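Local coordinates for protein aspartate semialdehyde dehydrogenase (Francisella tularensis subsp. tularensis, PDB 4WOJ) that probably catalyses the NADPH-dependent reductive dephosphorylation of L-aspartyl-4-phosphate to L-aspartate semialdehyde, a step toward lysine, methionine and threonine, at residues L8-I13 and D34-T39; S25-S30 and P360-L365. One frame throughout, in Å; residues are numbered along the deposited sequence.

Interaction 1: residues L8-I13 and D34-T39; sequences LKVGFI and DCILPT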
loop_
_atom_site.group_PDB
_atom_site.type_symbol
_atom_site.label_atom_id
_atom_site.label_comp_id
_atom_site.label_asym_id
_atom_site.label_seq_id
_atom_site.Cartn_x
_atom_site.Cartn_y
_atom_site.Cartn_z
ATOM N N LEU B 8 6.539 35.536 -26.406
ATOM C CA LEU B 8 7.211 34.242 -26.482
ATOM C C LEU B 8 6.498 33.167 -27.287
ATOM O O LEU B 8 5.300 32.931 -27.125
ATOM C CB LEU B 8 7.556 33.739 -25.095
ATOM C CG LEU B 8 8.691 34.565 -24.498
ATOM C CD1 LEU B 8 9.017 34.079 -23.100
ATOM C CD2 LEU B 8 9.922 34.524 -25.389
ATOM N N LYS B 9 7.242 32.543 -28.187
ATOM C CA LYS B 9 6.683 31.467 -28.967
ATOM C C LYS B 9 6.911 30.173 -28.217
ATOM O O LYS B 9 8.044 29.736 -28.080
ATOM C CB LYS B 9 7.332 31.400 -30.335
ATOM C CG LYS B 9 7.252 32.702 -31.089
ATOM C CD LYS B 9 7.740 32.501 -32.506
ATOM C CE LYS B 9 6.573 32.095 -33.396
ATOM N NZ LYS B 9 7.034 31.809 -34.786
ATOM N N VAL B 10 5.820 29.556 -27.767
ATOM C CA VAL B 10 5.894 28.355 -26.948
ATOM C C VAL B 10 5.244 27.192 -27.648
ATOM O O VAL B 10 4.081 27.267 -28.038
ATOM C CB VAL B 10 5.185 28.527 -25.599
ATOM C CG1 VAL B 10 5.598 27.411 -24.651
ATOM C CG2 VAL B 10 5.508 29.875 -24.992
ATOM N N GLY B 11 6.000 26.104 -27.760
ATOM C CA GLY B 11 5.544 24.896 -28.441
ATOM C C GLY B 11 5.232 23.823 -27.423
ATOM O O GLY B 11 5.911 23.703 -26.411
ATOM N N PHE B 12 4.184 23.058 -27.689
ATOM C CA PHE B 12 3.733 22.019 -26.775
ATOM C C PHE B 12 3.784 20.635 -27.428
ATOM O O PHE B 12 3.111 20.384 -28.429
ATOM C CB PHE B 12 2.312 22.333 -26.280
ATOM C CG PHE B 12 2.244 23.586 -25.470
ATOM C CD1 PHE B 12 2.534 23.564 -24.099
ATOM C CD2 PHE B 12 1.980 24.801 -26.080
ATOM C CE1 PHE B 12 2.519 24.741 -23.351
ATOM C CE2 PHE B 12 1.947 25.979 -25.340
ATOM C CZ PHE B 12 2.229 25.954 -23.976
ATOM N N ILE B 13 4.607 19.755 -26.850
ATOM C CA ILE B 13 4.613 18.328 -27.207
ATOM C C ILE B 13 4.084 17.497 -26.028
ATOM O O ILE B 13 4.337 17.819 -24.894
ATOM C CB ILE B 13 6.016 17.847 -27.609
ATOM C CG1 ILE B 13 6.742 18.917 -28.432
ATOM C CG2 ILE B 13 5.906 16.573 -28.433
ATOM C CD1 ILE B 13 7.647 19.825 -27.641
ATOM N N ASP B 34 -2.424 33.558 -22.063
ATOM C CA ASP B 34 -2.624 34.987 -22.330
ATOM C C ASP B 34 -1.467 35.718 -23.010
ATOM O O ASP B 34 -1.712 36.537 -23.908
ATOM C CB ASP B 34 -3.087 35.747 -21.082
ATOM C CG ASP B 34 -4.540 35.460 -20.738
ATOM O OD1 ASP B 34 -5.086 34.457 -21.220
ATOM O OD2 ASP B 34 -5.147 36.222 -19.978
ATOM N N CYS B 35 -0.231 35.439 -22.629
ATOM C CA CYS B 35 0.886 36.273 -23.118
ATOM C C CYS B 35 1.962 35.503 -23.843
ATOM O O CYS B 35 3.149 35.793 -23.714
ATOM C CB CYS B 35 1.497 37.047 -21.960
ATOM S SG CYS B 35 0.273 38.094 -21.173
ATOM N N ILE B 36 1.526 34.536 -24.630
ATOM C CA ILE B 36 2.417 33.687 -25.377
ATOM C C ILE B 36 1.774 33.339 -26.701
ATOM O O ILE B 36 0.557 33.479 -26.858
ATOM C CB ILE B 36 2.674 32.381 -24.601
ATOM C CG1 ILE B 36 1.343 31.681 -24.287
ATOM C CG2 ILE B 36 3.425 32.653 -23.303
ATOM C CD1 ILE B 36 1.502 30.222 -23.950
ATOM N N LEU B 37 2.584 32.872 -27.642
ATOM C CA LEU B 37 2.085 32.404 -28.941
ATOM C C LEU B 37 2.179 30.878 -29.006
ATOM O O LEU B 37 3.191 30.319 -29.427
ATOM C CB LEU B 37 2.851 33.076 -30.108
ATOM C CG LEU B 37 2.880 34.617 -30.065
ATOM C CD1 LEU B 37 3.709 35.229 -31.189
ATOM C CD2 LEU B 37 1.455 35.158 -30.099
ATOM N N PRO B 38 1.126 30.188 -28.586
ATOM C CA PRO B 38 1.263 28.751 -28.531
ATOM C C PRO B 38 1.350 28.118 -29.902
ATOM O O PRO B 38 0.783 28.635 -30.855
ATOM C CB PRO B 38 -0.012 28.291 -27.822
ATOM C CG PRO B 38 -0.562 29.511 -27.181
ATOM C CD PRO B 38 -0.193 30.618 -28.116
ATOM N N THR B 39 2.070 27.010 -29.983
ATOM C CA THR B 39 2.072 26.164 -31.151
ATOM C C THR B 39 2.016 24.731 -30.666
ATOM O O THR B 39 2.724 24.364 -29.747
ATOM C CB THR B 39 3.319 26.412 -32.002
ATOM O OG1 THR B 39 3.292 27.761 -32.475
ATOM C CG2 THR B 39 3.385 25.461 -33.176
#
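The ring of F12 meets strand 36-39 with its edge: T39 O, P38 CB and I36 CD1 all lie near the ring plane, the proline carbon 3.9 Å from F12 CE2. Beyond this strand pair, F40 brings a second ring to F12, the two planes at about 20°. The pair illustrates how a Rossmann-type fold begins, with two neighbouring parallel strands of the first beta-alpha-beta unit of the NAD-binding domain; helix 18-30 connects them. K9 pairs with L37, V10 with P38 and G11 with T39. Backbone bonds run alternately between the strands: L37 N to L8 O (2.8 Å), V10 N to L37 O (3.2 Å), T39 N to V10 O (2.8 Å) and F12 N to T39 O (2.8 Å). Residues 37 and 39 supply every bond from the second strand, so the proline between them, which has no N-H, interrupts none of them; P38 CA, 3.2 Å from V10 O, adds a CA-H...O contact to the carbonyl that T39 N already binds. V10, F12, I36 and P38 share one face of the sheet, where K369 of helix 354-369 reaches I36. The other face carries K9, L37 and T39, the last paired with a glycine, G11. On the apolar face, V10 and I36 cross obliquely. I36 holds CG1 in the crowded position between its backbone N and carbonyl carbon (chi1 56°), and V10 CG2, anti to its own carbonyl carbon, touches the branch point: it lies 3.8 Å from I36 CB and 3.9 Å from I36 CG2.

Interaction 2: residues S25-S30 and P360-L365; sequences SRMIES and PLRRVL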
loop_
_atom_site.group_PDB
_atom_site.type_symbol
_atom_site.label_atom_id
_atom_site.label_comp_id
_atom_site.label_asym_id
_atom_site.label_seq_id
_atom_site.Cartn_x
_atom_site.Cartn_y
_atom_site.Cartn_z
ATOM N N SER B 25 -5.616 21.716 -19.236
ATOM C CA SER B 25 -6.707 22.170 -18.385
ATOM C C SER B 25 -6.259 23.172 -17.353
ATOM O O SER B 25 -6.994 24.067 -16.982
ATOM C CB SER B 25 -7.349 21.016 -17.668
ATOM O OG SER B 25 -8.000 21.510 -16.493
ATOM N N ARG B 26 -5.043 23.004 -16.845
ATOM C CA ARG B 26 -4.578 23.851 -15.754
ATOM C C ARG B 26 -4.174 25.206 -16.302
ATOM O O ARG B 26 -4.335 26.251 -15.638
ATOM C CB ARG B 26 -3.430 23.177 -14.990
ATOM C CG ARG B 26 -3.937 22.128 -14.009
ATOM C CD ARG B 26 -4.650 22.774 -12.823
ATOM N NE ARG B 26 -3.758 23.685 -12.094
ATOM C CZ ARG B 26 -4.154 24.745 -11.390
ATOM N NH1 ARG B 26 -5.446 25.053 -11.301
ATOM N NH2 ARG B 26 -3.260 25.492 -10.757
ATOM N N MET B 27 -3.691 25.186 -17.538
ATOM C CA MET B 27 -3.398 26.428 -18.241
ATOM C C MET B 27 -4.643 27.240 -18.613
ATOM O O MET B 27 -4.669 28.455 -18.409
ATOM C CB MET B 27 -2.512 26.156 -19.440
ATOM C CG MET B 27 -1.098 25.794 -18.976
ATOM S SD MET B 27 0.014 25.324 -20.301
ATOM C CE MET B 27 0.442 26.932 -20.972
ATOM N N ILE B 28 -5.686 26.583 -19.110
ATOM C CA ILE B 28 -6.922 27.308 -19.442
ATOM C C ILE B 28 -7.392 28.044 -18.185
ATOM O O ILE B 28 -7.584 29.263 -18.169
ATOM C CB ILE B 28 -8.019 26.336 -19.885
ATOM C CG1 ILE B 28 -7.670 25.653 -21.204
ATOM C CG2 ILE B 28 -9.343 27.038 -19.962
ATOM C CD1 ILE B 28 -7.538 26.581 -22.379
ATOM N N GLU B 29 -7.565 27.256 -17.133
ATOM C CA GLU B 29 -8.038 27.702 -15.800
ATOM C C GLU B 29 -7.261 28.900 -15.225
ATOM O O GLU B 29 -7.839 29.749 -14.543
ATOM C CB GLU B 29 -7.902 26.487 -14.874
ATOM C CG GLU B 29 -8.674 26.466 -13.579
ATOM C CD GLU B 29 -8.585 25.099 -12.907
ATOM O OE1 GLU B 29 -7.941 24.180 -13.498
ATOM O OE2 GLU B 29 -9.170 24.939 -11.794
ATOM N N SER B 30 -5.949 28.940 -15.508
ATOM C CA SER B 30 -5.014 29.961 -14.977
ATOM C C SER B 30 -4.732 31.094 -15.951
ATOM O O SER B 30 -3.961 31.987 -15.645
ATOM C CB SER B 30 -3.648 29.334 -14.645
ATOM O OG SER B 30 -3.753 28.227 -13.799
ATOM N N PRO B 360 4.122 21.346 -11.801
ATOM C CA PRO B 360 5.423 21.973 -11.681
ATOM C C PRO B 360 5.905 22.565 -12.987
ATOM O O PRO B 360 6.631 23.590 -13.012
ATOM C CB PRO B 360 6.322 20.812 -11.257
ATOM C CG PRO B 360 5.384 19.854 -10.592
ATOM C CD PRO B 360 4.138 19.934 -11.377
ATOM N N LEU B 361 5.534 21.892 -14.062
ATOM C CA LEU B 361 5.968 22.277 -15.389
ATOM C C LEU B 361 5.341 23.607 -15.749
ATOM O O LEU B 361 6.058 24.558 -16.098
ATOM C CB LEU B 361 5.599 21.171 -16.390
ATOM C CG LEU B 361 6.216 19.789 -16.098
ATOM C CD1 LEU B 361 6.077 18.873 -17.297
ATOM C CD2 LEU B 361 7.705 19.919 -15.685
ATOM N N ARG B 362 4.001 23.649 -15.663
ATOM C CA ARG B 362 3.211 24.879 -15.819
ATOM C C ARG B 362 3.785 26.029 -15.037
ATOM O O ARG B 362 3.864 27.137 -15.526
ATOM C CB ARG B 362 1.768 24.674 -15.350
ATOM C CG ARG B 362 0.853 25.846 -15.658
ATOM C CD ARG B 362 -0.542 25.694 -15.025
ATOM N NE ARG B 362 -0.550 25.918 -13.576
ATOM C CZ ARG B 362 -0.487 27.110 -12.976
ATOM N NH1 ARG B 362 -0.504 27.197 -11.657
ATOM N NH2 ARG B 362 -0.407 28.216 -13.678
ATOM N N ARG B 363 4.183 25.777 -13.812
ATOM C CA ARG B 363 4.643 26.860 -12.955
ATOM C C ARG B 363 6.050 27.382 -13.325
ATOM O O ARG B 363 6.352 28.554 -13.168
ATOM C CB ARG B 363 4.566 26.425 -11.479
ATOM C CG ARG B 363 3.115 26.272 -10.970
ATOM C CD ARG B 363 3.090 25.706 -9.550
ATOM N NE ARG B 363 3.797 26.626 -8.674
ATOM C CZ ARG B 363 3.227 27.581 -7.951
ATOM N NH1 ARG B 363 1.897 27.767 -7.932
ATOM N NH2 ARG B 363 3.981 28.350 -7.208
ATOM N N VAL B 364 6.910 26.515 -13.824
ATOM C CA VAL B 364 8.238 26.948 -14.226
ATOM C C VAL B 364 8.172 27.672 -15.565
ATOM O O VAL B 364 8.892 28.648 -15.799
ATOM C CB VAL B 364 9.247 25.804 -14.228
ATOM C CG1 VAL B 364 9.069 24.841 -15.389
ATOM C CG2 VAL B 364 10.671 26.382 -14.169
ATOM N N LEU B 365 7.264 27.237 -16.427
ATOM C CA LEU B 365 6.957 27.992 -17.640
ATOM C C LEU B 365 6.688 29.451 -17.324
ATOM O O LEU B 365 7.221 30.339 -17.988
ATOM C CB LEU B 365 5.734 27.404 -18.335
ATOM C CG LEU B 365 5.252 28.152 -19.575
ATOM C CD1 LEU B 365 6.322 28.224 -20.654
ATOM C CD2 LEU B 365 3.975 27.523 -20.137
#
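R362 contributes the largest single share of the surface buried between segments 25-30 and 360-365, its side chain running out between M27 and R26. Here helix 18-30, the connecting helix of the first beta-alpha-beta unit of the NAD-binding domain, packs against helix 354-369 near the C terminus. The segment axes lie 10.7 Å apart and cross at -46°, a separation that this long side chain spans. Its CG is anti to the backbone N (chi1 -172°), and its methylenes run alongside the M27 side chain, the two chains heading opposite ways, with R362 CG 3.8 Å from M27 CG. R362 CD rests 3.8 Å from R26 CB. M27 bends at its last torsion (chi3 78°), and its CE meets L365 CD2 at 3.7 Å, the side chains crossing at about a right angle. The guanidinium planes of R26 and R362 are almost perpendicular, with R26 NH2 only 3.4 Å from R362 NH1. S30 OG stands over one face of the R362 guanidinium, offset toward its rim, but hydrogen-bonds to R26 O (2.8 Å). Two donors of like charge would be expected to repel; E359 OE2 forms salt bridges with both R26 NH2 and R362 NH1, while D32 holds R362 NH2, so these carboxylates probably offset the repulsion.

How the interactions relate
From the N terminus, strand 8-13 comes first, helix 18-30 follows, and strand 36-42 returns beside the first strand, so interaction 1 closes a short loop of 20 residues. Interaction 2 starts inside that loop and waits some 330 residues for helix 354-369 at the C terminus; the two contacts therefore cross along the chain rather than nest. Their centres are about 12 Å apart, and side chains join them: F12 CZ packs on M27 CE at 3.6 Å, and V10 CG1 on L365 CD1 at 4.1 Å. Together they tie both ends of the chain into one layered unit: the first two strands in the chain, the helix between them and the C-terminal helix, which meets the same face of the sheet.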